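Local coordinates for protein sugar phosphate isomerase/epimerase (Parabacteroides distasonis, PDB 3OBE) that probably acts as an isomerase or epimerase on a sugar or sugar phosphate, built on a xylose isomerase-like TIM barrel, at residues T208-V213 against Y236-K241; Q227-W232 against P260-K265. One frame throughout, in Å; residues are numbered along the deposited sequence.

Contact 1: T208-V213 against Y236-K241; sequences TDPDKV and YPNRFK
Arg239 reaches the 208-213 loop through NH2, which gives two hydrogen bonds at the edge of its guanidinium. Both lead to the place where helix 200-207 hands over to strand 213-218 in the TIM barrel, so the start of strand 240-245 is tied to the loop entering its neighbour. One runs from Arg239 NH2 to Val213 O at 2.9 Å and is nearly straight (176°), the donor standing above the carbonyl plane; the other joins Arg239 NH2 to Thr208 OG1, also 2.9 Å. Thr208 OG1 is bonded to Phe204 O as well, and Arg239 NH1 to Leu205 O, which extends the grip to the last turn of helix 200-207. Bends at chi2 (-52°) and chi3 (-53°) carry the arginine chain obliquely past Pro210, whose CA lies over one face of the guanidinium, 3.5 Å from Arg239 NE. The pyrrolidine also packs on the arginine methylene, with Pro210 CB 3.9 Å from Arg239 CD. Inside the loop, Asp209 OD1 accepts from Asp211 N in an Asx turn. A water accepts from Arg239 NE at 2.8 Å and lies beside both Val213 O and Pro210 O.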
# COMPACT_ATOMS: atom_id res chain seq x y z
N THR A 208 -13.70 9.74 7.18
CA THR A 208 -13.97 8.37 6.69
C THR A 208 -14.36 7.46 7.85
O THR A 208 -13.97 7.68 8.98
CB THR A 208 -12.80 7.74 5.91
OG1 THR A 208 -11.60 7.76 6.68
CG2 THR A 208 -12.55 8.52 4.62
N ASP A 209 -15.20 6.50 7.53
CA ASP A 209 -15.71 5.54 8.50
C ASP A 209 -14.72 4.42 8.68
O ASP A 209 -14.39 3.75 7.69
CB ASP A 209 -17.00 4.95 7.91
CG ASP A 209 -17.75 4.04 8.85
OD1 ASP A 209 -17.18 3.39 9.76
OD2 ASP A 209 -18.98 3.93 8.61
N PRO A 210 -14.32 4.12 9.95
CA PRO A 210 -13.36 3.03 10.18
C PRO A 210 -13.81 1.68 9.63
O PRO A 210 -12.98 0.87 9.30
CB PRO A 210 -13.19 2.97 11.71
CG PRO A 210 -13.71 4.31 12.23
CD PRO A 210 -14.63 4.89 11.18
N ASP A 211 -15.11 1.44 9.56
CA ASP A 211 -15.63 0.17 9.03
C ASP A 211 -15.62 0.12 7.50
O ASP A 211 -15.79 -0.96 6.91
CB ASP A 211 -17.03 -0.10 9.60
CG ASP A 211 -17.03 -0.29 11.14
OD1 ASP A 211 -16.00 -0.76 11.69
OD2 ASP A 211 -18.07 0.05 11.77
N LYS A 212 -15.44 1.25 6.83
CA LYS A 212 -15.39 1.30 5.37
C LYS A 212 -13.97 1.53 4.81
O LYS A 212 -13.68 1.09 3.75
CB LYS A 212 -16.28 2.41 4.84
CG LYS A 212 -17.77 2.23 5.13
CD LYS A 212 -18.55 3.48 4.71
CE LYS A 212 -20.01 3.47 5.18
NZ LYS A 212 -20.70 4.74 4.85
N VAL A 213 -13.16 2.31 5.52
CA VAL A 213 -11.90 2.80 5.03
C VAL A 213 -10.80 2.60 6.04
O VAL A 213 -10.94 2.98 7.21
CB VAL A 213 -12.01 4.31 4.70
CG1 VAL A 213 -10.61 4.94 4.37
CG2 VAL A 213 -12.99 4.52 3.55
N TYR A 236 -4.18 7.30 15.70
CA TYR A 236 -5.24 6.67 14.89
C TYR A 236 -5.00 5.17 14.82
O TYR A 236 -4.86 4.58 13.75
CB TYR A 236 -5.30 7.29 13.48
CG TYR A 236 -5.47 8.77 13.49
CD1 TYR A 236 -6.71 9.32 13.52
CD2 TYR A 236 -4.36 9.61 13.48
CE1 TYR A 236 -6.86 10.69 13.54
CE2 TYR A 236 -4.51 11.02 13.48
CZ TYR A 236 -5.77 11.53 13.53
OH TYR A 236 -5.95 12.94 13.53
N PRO A 237 -5.01 4.50 16.00
CA PRO A 237 -4.46 3.16 16.06
C PRO A 237 -5.27 2.11 15.31
O PRO A 237 -4.71 1.13 14.83
CB PRO A 237 -4.46 2.86 17.55
CG PRO A 237 -5.40 3.77 18.17
CD PRO A 237 -5.33 5.03 17.31
N ASN A 238 -6.58 2.36 15.18
CA ASN A 238 -7.46 1.41 14.51
C ASN A 238 -7.61 1.71 13.03
O ASN A 238 -8.27 0.96 12.32
CB ASN A 238 -8.86 1.42 15.17
CG ASN A 238 -9.53 2.79 15.14
OD1 ASN A 238 -8.87 3.85 15.30
ND2 ASN A 238 -10.85 2.79 14.98
N ARG A 239 -6.98 2.77 12.55
CA ARG A 239 -7.15 3.19 11.14
C ARG A 239 -6.01 2.76 10.20
O ARG A 239 -6.23 2.49 9.03
CB ARG A 239 -7.30 4.69 11.04
CG ARG A 239 -8.37 5.32 11.92
CD ARG A 239 -9.74 4.72 11.83
NE ARG A 239 -10.22 4.66 10.46
CZ ARG A 239 -10.71 5.71 9.81
NH1 ARG A 239 -10.76 6.90 10.39
NH2 ARG A 239 -11.14 5.56 8.57
N PHE A 240 -4.79 2.69 10.74
CA PHE A 240 -3.63 2.29 9.97
C PHE A 240 -3.50 0.79 10.04
O PHE A 240 -2.90 0.25 10.97
CB PHE A 240 -2.42 3.04 10.53
CG PHE A 240 -2.44 4.49 10.24
CD1 PHE A 240 -2.48 4.93 8.93
CD2 PHE A 240 -2.44 5.45 11.25
CE1 PHE A 240 -2.51 6.29 8.63
CE2 PHE A 240 -2.49 6.79 10.93
CZ PHE A 240 -2.50 7.20 9.65
N LYS A 241 -4.10 0.09 9.07
CA LYS A 241 -4.16 -1.36 9.10
C LYS A 241 -3.03 -2.03 8.29
O LYS A 241 -2.75 -3.21 8.49
CB LYS A 241 -5.54 -1.88 8.60
CG LYS A 241 -6.71 -1.55 9.56
CD LYS A 241 -8.00 -2.26 9.14
CE LYS A 241 -9.19 -1.97 10.07
NZ LYS A 241 -10.47 -2.46 9.50
O HOH W 1 -10.11 1.96 9.68
O HOH W 2 -11.42 -0.80 7.60
O HOH W 3 -11.10 0.05 11.73

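Contact 2: Q227-W232 against P260-K265; sequences QDPVEW and PNIFKK
Val230, in the first turn of helix 229-235, lies beside Ile262 of helix 259-269, their CA atoms 5.9 Å apart and the nearest CA pair across the two segments. The side chain of Val230 points at the second helix, and its two methyls divide the work. CG1, anti to the backbone N (chi1 169°), meets the aliphatic part of Lys265, with Val230 CG1 3.7 Å from Lys265 CE; the two side chains cross at about a right angle. Val230 CG2 lies against the backbone of the opposing helix, 3.8 Å from Asn261 O, and also touches Ile262 CG1 at 4.1 Å. The lysine chain bends at chi2 and chi3, so that its methylenes rest on the valine while NZ forms salt bridges with Glu234 of the first helix and Glu268 of its own. The charged end thus adds an ionic link between the helices beside the apolar contact. An alanine in place of Val230 would probably open a gap between the helices, leaving the methylenes of Lys265 and the flank of Ile262 with less to pack against. On the buried side, Pro229 CG meets the tip of Ile262, CD1, at 4.1 Å, and both residues also touch Val219 of helix 219-224. Asp228 is the N-cap of helix 229-235: its OD1 accepts from Val230 N at 3.1 Å, at the start of the turn that presents the valine. Within 227-232, on the far side from helix 259-269, Trp232 NE1 donates to Gln227 OE1 at 2.9 Å, the oxygen lying in the plane of the indole ring. Ile262 and Trp232 both reach strand 240-245, touching Leu243 and Phe240 respectively, as expected of neighbouring helices in the outer layer of a TIM barrel.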
# COMPACT_ATOMS: atom_id res chain seq x y z
N GLN A 227 6.94 14.34 9.36
CA GLN A 227 6.07 13.73 10.37
C GLN A 227 6.75 12.54 11.05
O GLN A 227 7.53 11.80 10.43
CB GLN A 227 4.79 13.23 9.72
CG GLN A 227 3.99 14.31 9.01
CD GLN A 227 3.59 15.42 9.94
OE1 GLN A 227 3.03 15.17 11.02
NE2 GLN A 227 3.89 16.66 9.56
N ASP A 228 6.40 12.32 12.31
CA ASP A 228 6.75 11.09 13.02
C ASP A 228 5.64 10.04 12.74
O ASP A 228 4.50 10.17 13.25
CB ASP A 228 6.86 11.39 14.50
CG ASP A 228 7.22 10.18 15.33
OD1 ASP A 228 7.47 9.16 14.71
OD2 ASP A 228 7.25 10.30 16.60
N PRO A 229 5.96 9.00 11.97
CA PRO A 229 4.91 8.02 11.69
C PRO A 229 4.39 7.30 12.94
O PRO A 229 3.19 6.93 12.99
CB PRO A 229 5.57 7.05 10.71
CG PRO A 229 7.01 7.28 10.83
CD PRO A 229 7.22 8.66 11.27
N VAL A 230 5.22 7.18 13.96
CA VAL A 230 4.80 6.54 15.21
C VAL A 230 3.70 7.38 15.88
O VAL A 230 2.74 6.84 16.44
CB VAL A 230 5.98 6.25 16.13
CG1 VAL A 230 5.49 5.83 17.50
CG2 VAL A 230 6.85 5.16 15.47
N GLU A 231 3.82 8.70 15.76
CA GLU A 231 2.83 9.62 16.33
C GLU A 231 1.48 9.45 15.62
O GLU A 231 0.43 9.44 16.28
CB GLU A 231 3.30 11.07 16.24
CG GLU A 231 2.46 11.98 17.09
CD GLU A 231 2.96 13.44 17.06
OE1 GLU A 231 3.96 13.73 16.36
OE2 GLU A 231 2.31 14.29 17.72
N TRP A 232 1.51 9.36 14.30
CA TRP A 232 0.28 9.11 13.54
C TRP A 232 -0.38 7.77 13.93
O TRP A 232 -1.59 7.73 14.15
CB TRP A 232 0.52 9.23 12.05
CG TRP A 232 0.68 10.63 11.66
CD1 TRP A 232 1.82 11.38 11.74
CD2 TRP A 232 -0.34 11.52 11.18
NE1 TRP A 232 1.58 12.66 11.31
CE2 TRP A 232 0.26 12.77 10.97
CE3 TRP A 232 -1.73 11.37 10.93
CZ2 TRP A 232 -0.47 13.87 10.49
CZ3 TRP A 232 -2.45 12.48 10.47
CH2 TRP A 232 -1.82 13.69 10.24
N PRO A 260 12.89 -0.11 14.39
CA PRO A 260 12.53 -0.78 15.66
C PRO A 260 11.31 -0.15 16.30
O PRO A 260 10.41 -0.84 16.73
CB PRO A 260 13.79 -0.62 16.49
CG PRO A 260 14.88 -0.72 15.49
CD PRO A 260 14.35 0.10 14.32
N ASN A 261 11.23 1.19 16.30
CA ASN A 261 10.05 1.85 16.87
C ASN A 261 8.80 1.75 16.04
O ASN A 261 7.71 1.67 16.61
CB ASN A 261 10.33 3.30 17.18
CG ASN A 261 11.21 3.49 18.39
OD1 ASN A 261 11.45 2.58 19.23
ND2 ASN A 261 11.73 4.70 18.52
N ILE A 262 8.93 1.82 14.71
CA ILE A 262 7.80 1.68 13.80
C ILE A 262 7.15 0.31 13.96
O ILE A 262 5.92 0.22 14.13
CB ILE A 262 8.22 1.95 12.36
CG1 ILE A 262 8.50 3.45 12.18
CG2 ILE A 262 7.19 1.44 11.34
CD1 ILE A 262 9.28 3.81 10.94
N PHE A 263 7.98 -0.72 13.98
CA PHE A 263 7.46 -2.08 14.16
C PHE A 263 6.90 -2.32 15.55
O PHE A 263 5.83 -2.89 15.67
CB PHE A 263 8.52 -3.10 13.79
CG PHE A 263 8.57 -3.39 12.33
CD1 PHE A 263 7.66 -4.25 11.72
CD2 PHE A 263 9.50 -2.76 11.53
CE1 PHE A 263 7.70 -4.44 10.37
CE2 PHE A 263 9.54 -2.97 10.23
CZ PHE A 263 8.65 -3.80 9.63
N LYS A 264 7.55 -1.82 16.59
CA LYS A 264 6.99 -1.91 17.94
C LYS A 264 5.59 -1.30 18.00
O LYS A 264 4.67 -1.94 18.52
CB LYS A 264 7.93 -1.21 18.95
CG LYS A 264 7.47 -1.26 20.39
CD LYS A 264 8.43 -0.39 21.28
N LYS A 265 5.40 -0.11 17.42
CA LYS A 265 4.10 0.53 17.46
C LYS A 265 3.10 -0.23 16.58
O LYS A 265 1.92 -0.35 16.93
CB LYS A 265 4.17 1.97 16.98
CG LYS A 265 2.86 2.74 17.18
CD LYS A 265 2.37 2.78 18.64
CE LYS A 265 3.29 3.59 19.54
NZ LYS A 265 2.85 3.68 20.94

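Overall arrangement
Both contacts fall within the xylose isomerase-like TIM barrel and alternate along the chain: helix 229-235 leads into strand 240-245, which is followed by helix 259-269. Contact 1 ties the loop leading into strand 213-218 to the start of the neighbouring parallel strand 240-245, whereas contact 2 pairs the helices before and after strand 240-245. Their centres are about 17 Å apart, yet they touch through packing of Phe240 CE2 on Trp232 O at 3.5 Å. Phe240 also lies against Phe215 and Leu217 of strand 213-218, linking the inner sheet to the helical layer. Contact 1 sits at the N-terminal ends of the strands, opposite the C-terminal ends where TIM barrels generally carry their active site.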